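Local coordinates for putative YfrE protein (Vibrio parahaemolyticus RIMD 2210633, PDB 3BEE), which is of unknown function but, as a tetratricopeptide-repeat fragment related to CcmH, probably mediates protein contacts in cytochrome c biogenesis, at residues Q22-T25 and D26-L30. Residues are numbered along the deposited sequence; the frame is centred on the assembly and turned at random.
Sequences QAMT and DEVSL. With EDO (1,2-ethanediol), chain C.
Met24, a selenomethionine, lays its SE against CG1 of Val28 at 3.5 Å, the two side chains crossing at about a right angle. Its chain starts with CG anti to the backbone N (chi1 -168°) and then bends at chi2 and chi3, which brings CG and SE up against OG of Ser29 as well. Here the loop that follows helix 6-18 turns into helix 26-38, with Thr25 at the N-cap: OG1 takes the N-H of Val28 at 3.1 Å in an almost straight bond (172°). One turn on, the carbonyl O of Thr25 is gripped twice by Ser29, by N at 2.9 Å and by OG at 2.8 Å, the hydroxyl coming from above the carbonyl plane. The first-turn N-H groups, which have no carbonyl of a preceding turn to bond, find other acceptors: Asp26 N and Glu27 N donate to O2 and O1 of a 1,2-ethanediol, probably from the crystallisation liquor. One water lies within bonding distance of Met24 O, Asp26 OD1 and Ser29 OG; another bridges Thr25 OG1 and Glu27 OE1. Within this helical TPR-family fragment, Val28 is the buried member of the cap, reaching Leu16 of helix 6-18 and Leu48 of helix 43-55, while Met24 touches Tyr17 and Asp52.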
# COMPACT_ATOMS: atom_id res chain seq x y z
N GLN A 22 -4.21 -13.62 -0.34
CA GLN A 22 -4.33 -12.22 0.07
C GLN A 22 -4.29 -12.14 1.60
O GLN A 22 -5.19 -11.56 2.25
CB GLN A 22 -5.63 -11.60 -0.49
CG GLN A 22 -5.76 -11.66 -2.03
CD GLN A 22 -6.11 -13.08 -2.51
OE1 GLN A 22 -7.07 -13.71 -2.02
NE2 GLN A 22 -5.31 -13.60 -3.45
N ALA A 23 -3.29 -12.81 2.18
CA ALA A 23 -3.09 -12.78 3.63
C ALA A 23 -1.92 -11.87 3.97
O ALA A 23 -0.81 -12.03 3.43
CB ALA A 23 -2.84 -14.19 4.20
N MSE A 24 -2.19 -10.94 4.88
CA MSE A 24 -1.17 -10.08 5.52
C MSE A 24 -0.42 -10.90 6.60
O MSE A 24 -0.67 -10.77 7.80
CB MSE A 24 -1.90 -8.87 6.12
CG MSE A 24 -1.05 -7.70 6.61
SE MSE A 24 0.27 -7.12 5.26
CE MSE A 24 -1.00 -6.68 3.75
N THR A 25 0.44 -11.82 6.18
CA THR A 25 1.21 -12.67 7.11
C THR A 25 2.32 -11.84 7.75
O THR A 25 2.59 -10.73 7.31
CB THR A 25 1.88 -13.83 6.36
OG1 THR A 25 2.83 -13.30 5.42
CG2 THR A 25 0.84 -14.66 5.61
N ASP A 26 2.94 -12.37 8.80
CA ASP A 26 4.13 -11.75 9.37
C ASP A 26 5.22 -11.50 8.30
O ASP A 26 5.88 -10.45 8.31
CB ASP A 26 4.69 -12.60 10.53
CG ASP A 26 3.73 -12.64 11.72
OD1 ASP A 26 2.81 -11.79 11.76
OD2 ASP A 26 3.88 -13.51 12.61
N GLU A 27 5.37 -12.43 7.36
CA GLU A 27 6.38 -12.31 6.30
C GLU A 27 6.11 -11.11 5.39
O GLU A 27 7.00 -10.29 5.12
CB GLU A 27 6.46 -13.62 5.50
CG GLU A 27 7.56 -13.64 4.48
CD GLU A 27 7.66 -14.96 3.73
OE1 GLU A 27 6.66 -15.73 3.69
OE2 GLU A 27 8.74 -15.21 3.16
N VAL A 28 4.86 -10.99 4.95
CA VAL A 28 4.42 -9.85 4.12
C VAL A 28 4.56 -8.56 4.91
O VAL A 28 5.07 -7.58 4.38
CB VAL A 28 2.94 -10.03 3.63
CG1 VAL A 28 2.39 -8.73 2.95
CG2 VAL A 28 2.83 -11.21 2.67
N SER A 29 4.11 -8.55 6.17
CA SER A 29 4.13 -7.34 6.98
C SER A 29 5.56 -6.86 7.18
O SER A 29 5.83 -5.67 7.02
CB SER A 29 3.46 -7.56 8.34
OG SER A 29 2.14 -8.09 8.17
N LEU A 30 6.48 -7.78 7.51
CA LEU A 30 7.88 -7.39 7.68
C LEU A 30 8.51 -6.80 6.41
O LEU A 30 9.20 -5.80 6.48
CB LEU A 30 8.73 -8.55 8.24
CG LEU A 30 10.20 -8.28 8.63
CD1 LEU A 30 10.36 -7.15 9.71
CD2 LEU A 30 10.88 -9.58 9.13
C1 EDO C . 3.90 -15.97 9.29
O1 EDO C . 4.48 -15.43 8.08
C2 EDO C . 2.37 -16.16 9.22
O2 EDO C . 1.70 -15.03 9.85
O HOH W 1 0.66 -10.03 10.26
O HOH W 2 3.89 -15.46 3.83